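Long-range contacts in dihydroorotase (Saccharomyces cerevisiae S288C, PDB 6L0A), which converts N-carbamoyl-L-aspartate to dihydroorotate, the third step of de novo pyrimidine synthesis, using two zinc ions per subunit: residues H213-I218 / A233-K239; E157-L161 / H180-A186. All coordinates share one frame. Residues are numbered along the deposited sequence.

Contact 1 (H213-I218 / A233-K239); sequences HLFLTI and AKLPNDK
The loop 213-218, downstream of strand 205-209, wraps around 233-239, a loop that runs into the first turn of helix 236-246. His213 and Leu214 have phi/psi of -75/-11 and -81/-10, whereas Leu216 and Thr217 are extended. The closest CA pairs are Thr217-Ala233 (4.8 Å), Ile218-Lys234 (5.0 Å) and Leu214-Lys239 (6.1 Å). Lys234 O is a double acceptor: Thr217 OG1 (chi1 t) donates a hydrogen bond to it at 2.6 Å, and Ile218 N reaches the same oxygen at 2.9 Å. Lys239 points toward the loop, with chi1 and chi2 both t and chi3 turned to 93°; its chain passes the carbonyls of 213-216, CD lying 3.6 Å from Leu216 O, and NZ donates to Phe215 O at 3.0 Å. Ala233 fills the concave side, its CB 3.7 Å from Leu216 CB, and Ile218 CG2 meets Leu235 CD2 at 4.0 Å. His213 (chi1 m, chi2 112°) sets its ring edge against Ala233, CD2 being 3.9 Å from Ala233 CA, while ND1 hydrogen-bonds to Thr210 OG1 and NE2 to Pro231 O. Lys234, whose CA-to-CB bond points away (chi1 m, chi2 and chi3 t, chi4 p), sends NZ to Thr182 OG1 and Val232 O. Leu235 is the N-cap; Asp238 OD2 (chi1 m) accepts from Leu235 N at 3.0 Å. Thr217, Ile218, Leu235 and Pro236 also pack on the second subunit. The arrangement belongs to the loop face of a TIM-barrel metallo-dependent hydrolase, where the connection after strand 205-209 comes near the zinc site through His213, its side chain about 8 Å from a zinc ion.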
# COMPACT_ATOMS: atom_id res chain seq x y z
N HIS C 213 0.08 14.63 1.21
CA HIS C 213 -1.29 14.16 1.10
C HIS C 213 -2.14 15.01 0.17
O HIS C 213 -3.27 14.61 -0.14
CB HIS C 213 -1.93 14.09 2.49
CG HIS C 213 -1.38 12.98 3.35
ND1 HIS C 213 -0.62 13.21 4.48
CD2 HIS C 213 -1.48 11.63 3.23
CE1 HIS C 213 -0.27 12.05 5.01
NE2 HIS C 213 -0.79 11.08 4.28
N LEU C 214 -1.65 16.18 -0.26
CA LEU C 214 -2.33 16.96 -1.29
C LEU C 214 -2.04 16.44 -2.69
O LEU C 214 -2.69 16.87 -3.65
CB LEU C 214 -1.93 18.43 -1.19
CG LEU C 214 -2.17 19.09 0.17
CD1 LEU C 214 -1.87 20.58 0.12
CD2 LEU C 214 -3.60 18.84 0.65
N PHE C 215 -1.08 15.52 -2.81
CA PHE C 215 -0.69 14.91 -4.08
C PHE C 215 -0.99 13.42 -4.15
O PHE C 215 -1.45 12.93 -5.18
CB PHE C 215 0.82 15.07 -4.31
CG PHE C 215 1.26 16.48 -4.60
CD1 PHE C 215 1.69 17.32 -3.57
CD2 PHE C 215 1.28 16.96 -5.90
CE1 PHE C 215 2.12 18.60 -3.84
CE2 PHE C 215 1.70 18.25 -6.18
CZ PHE C 215 2.12 19.07 -5.14
N LEU C 216 -0.70 12.69 -3.08
CA LEU C 216 -0.62 11.24 -3.14
C LEU C 216 -1.97 10.58 -2.94
O LEU C 216 -2.87 11.10 -2.26
CB LEU C 216 0.32 10.69 -2.06
CG LEU C 216 1.81 11.03 -2.12
CD1 LEU C 216 2.51 10.44 -0.89
CD2 LEU C 216 2.45 10.51 -3.40
N THR C 217 -2.09 9.39 -3.51
CA THR C 217 -3.19 8.48 -3.25
C THR C 217 -2.58 7.10 -3.04
O THR C 217 -1.38 6.91 -3.24
CB THR C 217 -4.18 8.50 -4.41
OG1 THR C 217 -5.46 8.06 -3.96
CG2 THR C 217 -3.69 7.62 -5.50
N ILE C 218 -3.40 6.11 -2.66
CA ILE C 218 -2.88 4.76 -2.42
C ILE C 218 -2.12 4.22 -3.63
O ILE C 218 -1.14 3.48 -3.47
CB ILE C 218 -4.03 3.82 -2.01
CG1 ILE C 218 -3.50 2.43 -1.67
CG2 ILE C 218 -5.14 3.78 -3.08
CD1 ILE C 218 -4.52 1.53 -1.01
N ALA C 233 -1.71 7.57 2.50
CA ALA C 233 -2.55 8.26 1.53
C ALA C 233 -3.66 7.32 1.05
O ALA C 233 -3.42 6.13 0.83
CB ALA C 233 -1.71 8.75 0.34
N LYS C 234 -4.87 7.85 0.92
CA LYS C 234 -6.06 7.01 0.79
C LYS C 234 -6.64 7.19 -0.61
O LYS C 234 -5.88 7.12 -1.58
CB LYS C 234 -7.02 7.33 1.93
CG LYS C 234 -6.41 6.90 3.27
CD LYS C 234 -7.23 7.35 4.46
CE LYS C 234 -6.68 6.75 5.75
NZ LYS C 234 -5.31 7.25 6.19
N LEU C 235 -7.94 7.38 -0.77
CA LEU C 235 -8.55 7.26 -2.08
C LEU C 235 -8.65 8.62 -2.76
O LEU C 235 -8.49 9.66 -2.13
CB LEU C 235 -9.93 6.63 -1.94
CG LEU C 235 -9.92 5.30 -1.18
CD1 LEU C 235 -11.32 4.69 -1.16
CD2 LEU C 235 -8.93 4.35 -1.81
N PRO C 236 -8.89 8.64 -4.08
CA PRO C 236 -9.08 9.95 -4.74
C PRO C 236 -10.14 10.83 -4.09
O PRO C 236 -9.96 12.06 -4.06
CB PRO C 236 -9.47 9.54 -6.17
CG PRO C 236 -8.78 8.23 -6.38
CD PRO C 236 -8.89 7.53 -5.05
N ASN C 237 -11.23 10.26 -3.57
CA ASN C 237 -12.25 11.07 -2.91
C ASN C 237 -11.70 11.73 -1.64
O ASN C 237 -12.10 12.85 -1.29
CB ASN C 237 -13.47 10.21 -2.57
CG ASN C 237 -14.52 10.95 -1.74
OD1 ASN C 237 -15.25 11.81 -2.25
ND2 ASN C 237 -14.61 10.61 -0.45
N ASP C 238 -10.81 11.04 -0.94
CA ASP C 238 -10.16 11.65 0.22
C ASP C 238 -9.22 12.77 -0.20
O ASP C 238 -9.29 13.88 0.34
CB ASP C 238 -9.40 10.57 1.00
CG ASP C 238 -10.30 9.47 1.46
OD1 ASP C 238 -11.25 9.80 2.20
OD2 ASP C 238 -10.06 8.29 1.10
N LYS C 239 -8.34 12.51 -1.17
CA LYS C 239 -7.45 13.57 -1.62
C LYS C 239 -8.24 14.79 -2.10
O LYS C 239 -7.83 15.93 -1.86
CB LYS C 239 -6.53 13.07 -2.73
CG LYS C 239 -5.60 14.16 -3.25
CD LYS C 239 -4.59 13.63 -4.25
CE LYS C 239 -5.10 13.78 -5.66
NZ LYS C 239 -3.99 13.63 -6.64

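Contact 2 (E157-L161 / H180-A186); sequences EEAFL and HCTSESA. With ZN (zinc ion), chain L.
Segment 157-161 lies near the start of helix 156-170, and 180-186 leads from the end of strand 175-178 into helix 184-193, so two successive beta-alpha units of the TIM barrel meet near the N-terminal ends of their helices. His180 has positive phi (30/68), Cys181 is extended, and Ser183 (-126/148) is the N-cap. CA atoms come closest at Glu158-Ser185 (6.1 Å) and Glu157-Ser183 (7.3 Å). Glu157, t at chi1 and chi2, points its carboxylate at the turn: Thr182 OG1 (chi1 p) donates to Glu157 OE2 at 2.6 Å, Ser183 OG (chi1 p) to Glu157 OE1 at 2.7 Å, and Thr182 N to Glu157 OE1 at 3.0 Å. Ser183 OG also accepts from Ala186 N at 3.0 Å, capping the helix. Glu158, exposed to solvent and extended (t, t), takes a bond from Ser185 OG (chi1 m) to its OE2 at 2.6 Å. Leu161 (m, t) packs on the first turn of helix 184-193, CD1 lying 3.6 Å from Ser185 O and CD2 4.2 Å from Ala186 CB. Just before this carboxylate-bound turn, His180 (chi1 p) serves the metal centre shared with Lys98 and His137: its NE2 coordinates zinc at 2.1 Å.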
# COMPACT_ATOMS: atom_id res chain seq x y z
N GLU C 157 -7.94 6.11 10.81
CA GLU C 157 -8.19 7.52 11.11
C GLU C 157 -9.67 7.77 11.40
O GLU C 157 -10.01 8.40 12.41
CB GLU C 157 -7.71 8.39 9.95
CG GLU C 157 -8.00 9.84 10.14
CD GLU C 157 -7.37 10.69 9.05
OE1 GLU C 157 -8.11 11.36 8.33
OE2 GLU C 157 -6.13 10.68 8.92
N GLU C 158 -10.55 7.28 10.53
CA GLU C 158 -11.99 7.38 10.80
C GLU C 158 -12.35 6.76 12.14
O GLU C 158 -13.16 7.33 12.90
CB GLU C 158 -12.76 6.71 9.67
CG GLU C 158 -14.27 6.85 9.75
CD GLU C 158 -14.94 6.20 8.56
OE1 GLU C 158 -15.44 5.06 8.69
OE2 GLU C 158 -14.93 6.82 7.47
N ALA C 159 -11.73 5.62 12.47
CA ALA C 159 -12.02 4.95 13.74
C ALA C 159 -11.60 5.79 14.95
O ALA C 159 -12.14 5.60 16.04
CB ALA C 159 -11.32 3.59 13.79
N PHE C 160 -10.63 6.69 14.77
CA PHE C 160 -10.16 7.55 15.84
C PHE C 160 -11.08 8.73 16.12
O PHE C 160 -11.00 9.33 17.20
CB PHE C 160 -8.76 8.08 15.49
CG PHE C 160 -8.12 8.89 16.58
CD1 PHE C 160 -7.33 8.26 17.54
CD2 PHE C 160 -8.27 10.27 16.63
CE1 PHE C 160 -6.72 9.00 18.55
CE2 PHE C 160 -7.68 11.01 17.64
CZ PHE C 160 -6.89 10.37 18.60
N LEU C 161 -11.94 9.09 15.16
CA LEU C 161 -12.70 10.33 15.29
C LEU C 161 -13.58 10.39 16.54
O LEU C 161 -13.65 11.47 17.16
CB LEU C 161 -13.52 10.57 14.02
CG LEU C 161 -12.68 10.84 12.76
CD1 LEU C 161 -13.58 11.00 11.54
CD2 LEU C 161 -11.81 12.08 12.95
N HIS C 180 -1.96 15.94 10.42
CA HIS C 180 -1.95 15.33 9.09
C HIS C 180 -3.20 14.52 8.75
O HIS C 180 -3.13 13.29 8.62
CB HIS C 180 -0.69 14.46 8.92
CG HIS C 180 -0.33 13.60 10.10
ND1 HIS C 180 -1.23 12.77 10.72
CD2 HIS C 180 0.85 13.43 10.74
CE1 HIS C 180 -0.62 12.13 11.72
NE2 HIS C 180 0.64 12.52 11.75
N CYS C 181 -4.33 15.21 8.60
CA CYS C 181 -5.57 14.53 8.20
C CYS C 181 -5.42 13.91 6.83
O CYS C 181 -4.80 14.50 5.92
CB CYS C 181 -6.75 15.50 8.18
SG CYS C 181 -7.34 15.95 9.81
N THR C 182 -6.02 12.74 6.65
CA THR C 182 -5.92 12.06 5.37
C THR C 182 -7.25 11.62 4.78
O THR C 182 -7.25 11.10 3.66
CB THR C 182 -5.02 10.83 5.49
OG1 THR C 182 -5.57 9.96 6.50
CG2 THR C 182 -3.62 11.24 5.87
N SER C 183 -8.37 11.78 5.48
CA SER C 183 -9.63 11.22 5.04
C SER C 183 -10.71 12.29 4.95
O SER C 183 -10.71 13.26 5.71
CB SER C 183 -10.10 10.11 5.97
OG SER C 183 -10.47 10.64 7.24
N GLU C 184 -11.63 12.10 4.00
CA GLU C 184 -12.81 12.96 3.93
C GLU C 184 -13.57 12.94 5.24
O GLU C 184 -14.10 13.97 5.68
CB GLU C 184 -13.72 12.53 2.78
CG GLU C 184 -14.98 13.37 2.72
CD GLU C 184 -15.93 12.97 1.61
OE1 GLU C 184 -16.20 11.76 1.47
OE2 GLU C 184 -16.39 13.87 0.88
N SER C 185 -13.65 11.76 5.88
CA SER C 185 -14.36 11.66 7.15
C SER C 185 -13.77 12.62 8.18
O SER C 185 -14.51 13.28 8.91
CB SER C 185 -14.31 10.23 7.68
OG SER C 185 -15.14 9.39 6.90
N ALA C 186 -12.43 12.69 8.25
CA ALA C 186 -11.81 13.59 9.22
C ALA C 186 -12.09 15.05 8.88
O ALA C 186 -12.35 15.85 9.78
CB ALA C 186 -10.30 13.34 9.29
ZN ZN L . 2.20 11.16 12.29

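How the contacts relate
Both contacts are largely buried and lie on the same side of the chain's centre, with their centres 12 Å apart. Each joins a loop after a strand of the parallel sheet to the beginning of a barrel helix, but contact 2 links two neighbouring helices and carries a zinc ligand, whereas contact 1 only approaches the metals, through His213, and also faces the second subunit. Their chemistry differs accordingly: main-chain carbonyls accept the hydrogen bonds in contact 1, glutamate carboxylates in contact 2. They touch directly, Lys234 NZ lying 2.7 Å from Thr182 OG1 and Asn237 ND2 2.7 Å from Glu184 OE1, both probable hydrogen bonds, and His213 packs on Thr182.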